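Side-chain contacts in PvdO (Pseudomonas aeruginosa, PDB 5HHA), which binds calcium and, as a periplasmic member of the formylglycine-generating-enzyme family, probably takes part in maturation of the pyoverdine chromophore: residues R123-C128 / H214-E219; H184-T187 / G193-F196; N252-P257 / R274-G279. All coordinates share one frame; numbering follows the deposited sequence.

Contact 1 (R123-C128 / H214-E219)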
loop_
_atom_site.group_PDB
_atom_site.type_symbol
_atom_site.label_atom_id
_atom_site.label_comp_id
_atom_site.label_asym_id
_atom_site.label_seq_id
_atom_site.Cartn_x
_atom_site.Cartn_y
_atom_site.Cartn_z
ATOM N N ARG A 123 16.288 -1.377 1.795
ATOM C CA ARG A 123 15.117 -2.237 1.851
ATOM C C ARG A 123 13.987 -1.645 2.674
ATOM O O ARG A 123 12.932 -2.258 2.756
ATOM C CB ARG A 123 15.471 -3.611 2.404
ATOM C CG ARG A 123 16.576 -4.282 1.610
ATOM C CD ARG A 123 16.114 -5.484 0.924
ATOM N NE ARG A 123 15.581 -5.097 -0.359
ATOM C CZ ARG A 123 14.497 -5.616 -0.912
ATOM N NH1 ARG A 123 13.805 -6.570 -0.289
ATOM N NH2 ARG A 123 14.128 -5.170 -2.106
ATOM N N GLN A 124 14.164 -0.469 3.252
ATOM C CA GLN A 124 13.005 0.198 3.839
ATOM C C GLN A 124 12.142 0.728 2.690
ATOM O O GLN A 124 12.600 0.899 1.568
ATOM C CB GLN A 124 13.442 1.328 4.758
ATOM C CG GLN A 124 13.712 0.868 6.194
ATOM C CD GLN A 124 14.515 1.886 6.973
ATOM O OE1 GLN A 124 13.986 2.841 7.528
ATOM N NE2 GLN A 124 15.823 1.688 7.024
ATOM N N PRO A 125 10.849 0.996 2.951
ATOM C CA PRO A 125 9.984 1.474 1.866
ATOM C C PRO A 125 10.419 2.821 1.308
ATOM O O PRO A 125 10.817 3.733 2.045
ATOM C CB PRO A 125 8.604 1.615 2.530
ATOM C CG PRO A 125 8.666 0.751 3.729
ATOM C CD PRO A 125 10.103 0.763 4.195
ATOM N N ALA A 126 10.285 2.965 -0.002
ATOM C CA ALA A 126 10.352 4.278 -0.633
ATOM C C ALA A 126 9.247 5.160 -0.066
ATOM O O ALA A 126 8.091 4.720 0.118
ATOM C CB ALA A 126 10.172 4.149 -2.123
ATOM N N VAL A 127 9.570 6.410 0.202
ATOM C CA VAL A 127 8.612 7.392 0.680
ATOM C C VAL A 127 8.932 8.736 0.002
ATOM O O VAL A 127 9.797 8.805 -0.888
ATOM C CB VAL A 127 8.674 7.513 2.221
ATOM C CG1 VAL A 127 8.180 6.229 2.884
ATOM C CG2 VAL A 127 10.090 7.885 2.712
ATOM N N CYS A 128 8.238 9.795 0.409
ATOM C CA CYS A 128 8.553 11.143 -0.059
ATOM C C CYS A 128 8.333 11.267 -1.548
ATOM O O CYS A 128 9.026 12.043 -2.227
ATOM C CB CYS A 128 9.971 11.548 0.374
ATOM S SG CYS A 128 10.110 11.786 2.145
ATOM N N HIS A 214 -0.392 -4.175 6.802
ATOM C CA HIS A 214 -0.994 -3.638 8.027
ATOM C C HIS A 214 -0.105 -2.715 8.807
ATOM O O HIS A 214 -0.393 -2.381 9.949
ATOM C CB HIS A 214 -1.581 -4.776 8.855
ATOM C CG HIS A 214 -2.524 -5.601 8.041
ATOM N ND1 HIS A 214 -3.889 -5.406 7.947
ATOM C CD2 HIS A 214 -2.227 -6.576 7.172
ATOM C CE1 HIS A 214 -4.385 -6.249 7.053
ATOM N NE2 HIS A 214 -3.388 -6.984 6.588
ATOM N N GLY A 215 0.972 -2.246 8.184
ATOM C CA GLY A 215 1.805 -1.243 8.823
ATOM C C GLY A 215 2.898 -0.739 7.894
ATOM O O GLY A 215 2.840 -0.892 6.660
ATOM N N ASN A 216 3.900 -0.138 8.515
ATOM C CA ASN A 216 5.098 0.373 7.857
ATOM C C ASN A 216 4.838 1.746 7.236
ATOM O O ASN A 216 5.264 2.758 7.791
ATOM C CB ASN A 216 5.751 -0.656 6.917
ATOM C CG ASN A 216 7.270 -0.634 6.997
ATOM O OD1 ASN A 216 7.838 0.049 7.834
ATOM N ND2 ASN A 216 7.924 -1.406 6.129
ATOM N N VAL A 217 4.133 1.804 6.099
ATOM C CA VAL A 217 3.746 3.062 5.487
ATOM C C VAL A 217 2.347 2.964 4.916
ATOM O O VAL A 217 1.897 1.889 4.512
ATOM C CB VAL A 217 4.712 3.464 4.316
ATOM C CG1 VAL A 217 6.084 3.816 4.835
ATOM C CG2 VAL A 217 4.843 2.384 3.267
ATOM N N TYR A 218 1.672 4.105 4.867
ATOM C CA TYR A 218 0.522 4.228 3.954
ATOM C C TYR A 218 0.996 4.062 2.517
ATOM O O TYR A 218 2.198 4.177 2.234
ATOM C CB TYR A 218 -0.105 5.616 4.103
ATOM C CG TYR A 218 -1.207 5.700 5.137
ATOM C CD1 TYR A 218 -2.522 5.446 4.772
ATOM C CD2 TYR A 218 -0.949 6.045 6.459
ATOM C CE1 TYR A 218 -3.559 5.548 5.680
ATOM C CE2 TYR A 218 -1.994 6.150 7.382
ATOM C CZ TYR A 218 -3.294 5.882 6.977
ATOM O OH TYR A 218 -4.391 6.001 7.840
ATOM N N GLU A 219 0.054 3.845 1.613
ATOM C CA GLU A 219 0.349 3.616 0.212
ATOM C C GLU A 219 -0.613 4.380 -0.662
ATOM O O GLU A 219 -1.833 4.323 -0.458
ATOM C CB GLU A 219 0.177 2.149 -0.151
ATOM C CG GLU A 219 1.159 1.225 0.546
ATOM C CD GLU A 219 0.756 -0.224 0.453
ATOM O OE1 GLU A 219 -0.070 -0.568 -0.428
ATOM O OE2 GLU A 219 1.279 -1.038 1.251
#

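Contact 2 (H184-T187 / G193-F196). With CA (calcium ion), chain C.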
loop_
_atom_site.group_PDB
_atom_site.type_symbol
_atom_site.label_atom_id
_atom_site.label_comp_id
_atom_site.label_asym_id
_atom_site.label_seq_id
_atom_site.Cartn_x
_atom_site.Cartn_y
_atom_site.Cartn_z
ATOM N N HIS A 184 3.176 -8.821 13.826
ATOM C CA HIS A 184 2.782 -8.836 12.429
ATOM C C HIS A 184 2.879 -7.524 11.677
ATOM O O HIS A 184 2.740 -7.534 10.474
ATOM C CB HIS A 184 1.368 -9.402 12.307
ATOM C CG HIS A 184 1.294 -10.844 12.673
ATOM N ND1 HIS A 184 1.555 -11.877 11.791
ATOM C CD2 HIS A 184 1.068 -11.415 13.874
ATOM C CE1 HIS A 184 1.471 -13.024 12.440
ATOM N NE2 HIS A 184 1.172 -12.773 13.700
ATOM N N ALA A 185 3.092 -6.408 12.358
ATOM C CA ALA A 185 3.110 -5.135 11.661
ATOM C C ALA A 185 3.853 -4.084 12.419
ATOM O O ALA A 185 3.891 -4.079 13.631
ATOM C CB ALA A 185 1.675 -4.665 11.429
ATOM N N ASN A 186 4.406 -3.137 11.674
ATOM C CA ASN A 186 5.117 -2.001 12.232
ATOM C C ASN A 186 4.228 -0.774 12.372
ATOM O O ASN A 186 3.814 -0.191 11.368
ATOM C CB ASN A 186 6.334 -1.673 11.348
ATOM C CG ASN A 186 7.165 -0.527 11.876
ATOM O OD1 ASN A 186 7.059 -0.145 13.028
ATOM N ND2 ASN A 186 8.065 -0.024 11.054
ATOM N N THR A 187 3.876 -0.443 13.607
ATOM C CA THR A 187 3.017 0.696 13.900
ATOM C C THR A 187 3.692 1.525 14.970
ATOM O O THR A 187 4.874 1.303 15.250
ATOM C CB THR A 187 1.582 0.295 14.302
ATOM O OG1 THR A 187 1.572 -0.333 15.593
ATOM C CG2 THR A 187 0.994 -0.611 13.243
ATOM N N GLY A 193 9.985 -3.399 17.308
ATOM C CA GLY A 193 11.378 -3.341 16.931
ATOM C C GLY A 193 11.840 -2.086 16.225
ATOM O O GLY A 193 13.070 -1.911 16.052
ATOM N N TYR A 194 10.926 -1.210 15.796
ATOM C CA TYR A 194 11.302 -0.099 14.905
ATOM C C TYR A 194 10.606 1.182 15.305
ATOM O O TYR A 194 9.384 1.193 15.480
ATOM C CB TYR A 194 10.953 -0.448 13.445
ATOM C CG TYR A 194 11.462 -1.800 13.027
ATOM C CD1 TYR A 194 10.722 -2.935 13.243
ATOM C CD2 TYR A 194 12.733 -1.953 12.458
ATOM C CE1 TYR A 194 11.186 -4.156 12.905
ATOM C CE2 TYR A 194 13.201 -3.184 12.113
ATOM C CZ TYR A 194 12.438 -4.289 12.342
ATOM O OH TYR A 194 12.960 -5.531 12.003
ATOM N N ASN A 195 11.333 2.276 15.417
ATOM C CA ASN A 195 10.719 3.571 15.635
ATOM C C ASN A 195 10.151 4.159 14.363
ATOM O O ASN A 195 9.083 4.747 14.401
ATOM C CB ASN A 195 11.710 4.582 16.202
ATOM C CG ASN A 195 12.312 4.147 17.518
ATOM O OD1 ASN A 195 13.559 4.247 17.731
ATOM N ND2 ASN A 195 11.475 3.686 18.420
ATOM N N PHE A 196 10.899 4.064 13.274
ATOM C CA PHE A 196 10.448 4.516 11.969
ATOM C C PHE A 196 10.111 3.292 11.127
ATOM O O PHE A 196 9.610 2.313 11.663
ATOM C CB PHE A 196 11.495 5.444 11.346
ATOM C CG PHE A 196 11.852 6.583 12.247
ATOM C CD1 PHE A 196 11.039 7.684 12.335
ATOM C CD2 PHE A 196 12.968 6.507 13.062
ATOM C CE1 PHE A 196 11.354 8.732 13.188
ATOM C CE2 PHE A 196 13.298 7.556 13.924
ATOM C CZ PHE A 196 12.493 8.652 13.984
HETATM CA CA CA C . 7.110 0.605 15.286
HETATM O O HOH W 1 7.154 2.832 14.477
#

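Contact 3 (N252-P257 / R274-G279)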
loop_
_atom_site.group_PDB
_atom_site.type_symbol
_atom_site.label_atom_id
_atom_site.label_comp_id
_atom_site.label_asym_id
_atom_site.label_seq_id
_atom_site.Cartn_x
_atom_site.Cartn_y
_atom_site.Cartn_z
ATOM N N ASN A 252 -1.345 1.729 6.824
ATOM C CA ASN A 252 -1.110 2.529 8.026
ATOM C C ASN A 252 0.396 2.678 8.193
ATOM O O ASN A 252 1.144 1.786 7.804
ATOM C CB ASN A 252 -1.721 1.818 9.241
ATOM C CG ASN A 252 -1.860 2.718 10.437
ATOM O OD1 ASN A 252 -1.992 3.932 10.307
ATOM N ND2 ASN A 252 -1.901 2.116 11.608
ATOM N N ASP A 253 0.843 3.776 8.788
ATOM C CA ASP A 253 2.271 4.026 8.896
ATOM C C ASP A 253 2.845 3.819 10.288
ATOM O O ASP A 253 2.148 3.689 11.298
ATOM C CB ASP A 253 2.626 5.415 8.369
ATOM C CG ASP A 253 2.109 6.533 9.230
ATOM O OD1 ASP A 253 2.775 6.939 10.205
ATOM O OD2 ASP A 253 1.008 7.067 8.903
ATOM N N TRP A 254 4.169 3.809 10.281
ATOM C CA TRP A 254 5.017 3.653 11.446
ATOM C C TRP A 254 4.681 4.564 12.608
ATOM O O TRP A 254 5.025 4.236 13.749
ATOM C CB TRP A 254 6.476 3.880 11.038
ATOM C CG TRP A 254 6.754 5.210 10.431
ATOM C CD1 TRP A 254 6.770 5.520 9.100
ATOM C CD2 TRP A 254 7.069 6.424 11.125
ATOM N NE1 TRP A 254 7.062 6.825 8.919
ATOM C CE2 TRP A 254 7.263 7.420 10.143
ATOM C CE3 TRP A 254 7.202 6.769 12.476
ATOM C CZ2 TRP A 254 7.588 8.740 10.465
ATOM C CZ3 TRP A 254 7.534 8.086 12.799
ATOM C CH2 TRP A 254 7.714 9.059 11.796
ATOM N N GLY A 255 4.094 5.720 12.370
ATOM C CA GLY A 255 3.801 6.648 13.438
ATOM C C GLY A 255 2.404 6.556 14.021
ATOM O O GLY A 255 2.074 7.316 14.929
ATOM N N GLU A 256 1.600 5.624 13.543
ATOM C CA GLU A 256 0.181 5.585 13.852
ATOM C C GLU A 256 -0.183 4.383 14.695
ATOM O O GLU A 256 0.473 3.346 14.662
ATOM C CB GLU A 256 -0.595 5.492 12.539
ATOM C CG GLU A 256 -0.494 6.725 11.661
ATOM C CD GLU A 256 -1.330 7.873 12.125
ATOM O OE1 GLU A 256 -2.576 7.710 12.264
ATOM O OE2 GLU A 256 -0.713 8.963 12.296
ATOM N N PRO A 257 -1.273 4.505 15.463
ATOM C CA PRO A 257 -1.703 3.386 16.303
ATOM C C PRO A 257 -2.352 2.257 15.487
ATOM O O PRO A 257 -2.874 2.522 14.390
ATOM C CB PRO A 257 -2.694 4.051 17.256
ATOM C CG PRO A 257 -3.256 5.207 16.463
ATOM C CD PRO A 257 -2.101 5.715 15.641
ATOM N N ARG A 274 3.197 14.707 -0.244
ATOM C CA ARG A 274 4.132 13.611 -0.065
ATOM C C ARG A 274 4.501 13.596 1.403
ATOM O O ARG A 274 4.304 14.577 2.136
ATOM C CB ARG A 274 5.371 13.770 -0.955
ATOM C CG ARG A 274 6.247 14.962 -0.618
ATOM C CD ARG A 274 7.360 15.150 -1.633
ATOM N NE ARG A 274 6.823 15.599 -2.910
ATOM C CZ ARG A 274 7.060 15.036 -4.090
ATOM N NH1 ARG A 274 7.834 13.970 -4.212
ATOM N NH2 ARG A 274 6.507 15.543 -5.183
ATOM N N GLY A 275 5.058 12.492 1.855
ATOM C CA GLY A 275 5.503 12.423 3.232
ATOM C C GLY A 275 6.378 11.229 3.471
ATOM O O GLY A 275 6.418 10.298 2.690
ATOM N N ASP A 276 7.038 11.246 4.620
ATOM C CA ASP A 276 7.916 10.166 5.041
ATOM C C ASP A 276 7.144 8.944 5.578
ATOM O O ASP A 276 7.713 7.979 6.104
ATOM C CB ASP A 276 8.921 10.688 6.073
ATOM C CG ASP A 276 8.288 11.070 7.393
ATOM O OD1 ASP A 276 7.134 10.690 7.666
ATOM O OD2 ASP A 276 8.988 11.732 8.199
ATOM N N TRP A 277 5.819 9.003 5.378
ATOM C CA TRP A 277 4.873 8.012 5.867
ATOM C C TRP A 277 3.982 7.477 4.742
ATOM O O TRP A 277 3.127 6.643 5.013
ATOM C CB TRP A 277 4.014 8.643 6.965
ATOM C CG TRP A 277 3.325 9.886 6.557
ATOM C CD1 TRP A 277 3.836 11.154 6.484
ATOM C CD2 TRP A 277 1.959 9.986 6.164
ATOM N NE1 TRP A 277 2.875 12.030 6.059
ATOM C CE2 TRP A 277 1.710 11.338 5.860
ATOM C CE3 TRP A 277 0.905 9.066 6.048
ATOM C CZ2 TRP A 277 0.464 11.785 5.455
ATOM C CZ3 TRP A 277 -0.332 9.521 5.632
ATOM C CH2 TRP A 277 -0.540 10.858 5.354
ATOM N N ILE A 278 4.182 7.934 3.497
ATOM C CA ILE A 278 3.438 7.419 2.348
ATOM C C ILE A 278 4.402 6.861 1.324
ATOM O O ILE A 278 5.262 7.591 0.806
ATOM C CB ILE A 278 2.530 8.486 1.627
ATOM C CG1 ILE A 278 1.697 9.289 2.618
ATOM C CG2 ILE A 278 1.651 7.768 0.624
ATOM C CD1 ILE A 278 0.974 10.460 1.960
ATOM N N GLY A 279 4.255 5.575 1.046
ATOM C CA GLY A 279 4.977 4.889 -0.017
ATOM C C GLY A 279 3.963 4.343 -1.024
ATOM O O GLY A 279 2.928 4.970 -1.269
#

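Contact 1 (R123-C128 / H214-E219)
Val-127 and Val-217 share nearly the same first torsion, -67° and -68°, with CG1 anti to the carbonyl carbon in each, and these two CG1 methyls are the atoms that meet, 3.7 Å apart. Val-217 also engages Pro-125: its CG2 comes within 3.9 Å of Pro-125 CB and its CG1 lies 4.1 Å from that same carbon, which makes the proline CB a neighbour of both branches of the valine. The contact is buried and carries no hydrogen bond across the segments. It sits in the FGE-sulfatase-type domain, where the loop ahead of helix 131-145 packs against the turn that enters strand 218-221; shortly before that helix, Cys-128 is disulfide-bonded to Cys-111. The polar exception is Asn-216, whose chi1 of -140° lies off the staggered positions. Its ND2 approaches Pro-125 CG at 3.3 Å and CD at 3.6 Å, a van der Waals contact of the amide nitrogen with two ring carbons of the proline, the side chains meeting at a slant. Neither end of the amide depends on the proline for its polar bonds: ND2 is hydrogen-bonded elsewhere, and OD1 accepts from Ser-198 N and from the ND2 of Asn-186, a calcium ligand.

Contact 2 (H184-T187 / G193-F196)
Asn-186 reaches across to Tyr-194 and Phe-196 with a side chain that does two jobs. Its CB leaves the backbone toward 193-196, and chi1 of -178° sets CG anti to the backbone N, which carries the amide out into the space between the segments. From CG the group divides. OD1 binds the calcium ion at 2.4 Å, and the separation of 3.6 Å between Asn-186 OD1 and Tyr-194 O follows from both being ligands of that ion. ND2 donates to Phe-196 O at 2.9 Å; the bond is nearly straight, 165° at the hydrogen, uses a lone pair in the carbonyl plane, and lies within 6° of the plane of the asparagine amide. On its way ND2 passes Tyr-194 CB at 3.8 Å.

The two segments belong to a calcium-binding loop without regular helix or strand, in a domain of the FGE-sulfatase family, whose relatives also carry bound calcium. Thr-187 O binds the ion at 2.3 Å, so the neighbours Asn-186 and Thr-187 give one side-chain and one backbone oxygen; Tyr-194 O binds from the other segment at 2.4 Å. Water 1 is a further ligand and donates to Asn-195 O at 2.7 Å, tying the inner coordination shell to the second segment once more. Gly-189 O and both carboxylate oxygens of Asp-192, from the residues between the two segments, bring the count to seven oxygens. With one end on the metal and the other on Phe-196 O, the Asn-186 amide has its rotation fixed, and the ion probably polarises it so that the N-H groups become better donors. A weak hydrogen bond also runs from Asn-186 ND2 to Ser-198 OG.

Contact 3 (N252-P257 / R274-G279)
Asp-253 meets Trp-277, and the Trp-254 indole meets Asp-276, across a contact built on a type I beta turn from Asp-253 to Glu-256 that is reinforced by an Asx turn. In the latter, Asp-253 OD1 accepts from Gly-255 N at 2.8 Å, on its anti side and out of the carboxylate plane. All four side chains share one first-torsion position, with CG between the backbone N and the carbonyl carbon. For Asp-253, at 69°, this conformation serves both turn and contact: OD1 bends back to Gly-255 N, CG rests 3.6 Å from Trp-277 CB, and OD2 lies 3.5 Å from Trp-277 CE3. The carboxylate approaches the indole obliquely, with no stacking of the two planes.

Trp-254 starts out turned aside from the other segment, but a chi1 of 58° brings the pyrrole edge of its indole round to it. NE1 donates to Asp-276 O at 3.1 Å; the oxygen lies near the ring plane and the bond is close to straight (165°), although the donor stands above the carbonyl plane, away from a lone pair. Asp-276 O takes a second hydrogen bond from Tyr-118 OH. Tyr-118 and Phe-196 also pack edge-to-face with the Trp-254 ring. The Asp-276 carboxylate is tied outside the contact by a salt bridge from OD2 to Arg-109 NE, and its OD1 lies 3.4 Å from Trp-254 CZ2. Within 274-279, Ile-278 CG1 sits 3.4 Å above one face of the Trp-277 ring, offset toward its rim.

From the N terminus, 123-128 opens contact 1, and the chain runs through helices 131-145 and 154-162 before 214-219 closes it. Contact 2 opens and closes within that excursion, making a short calcium loop of its own. Contact 3 follows in series: strand 247-251 leads to 252-257, and strand 266-269 intervenes before 274-279 closes it. None of the loops cross. Segment 214-219 joins all three through backbone hydrogen bonds: Asn-216 N to Asn-186 O (2.9 Å), Asn-216 O to Trp-254 N (2.9 Å), and Tyr-218 O to Gly-279 N (2.8 Å), where parallel strands 218-221 and 278-285 adjoin. The calcium loop is thereby attached to the sheet.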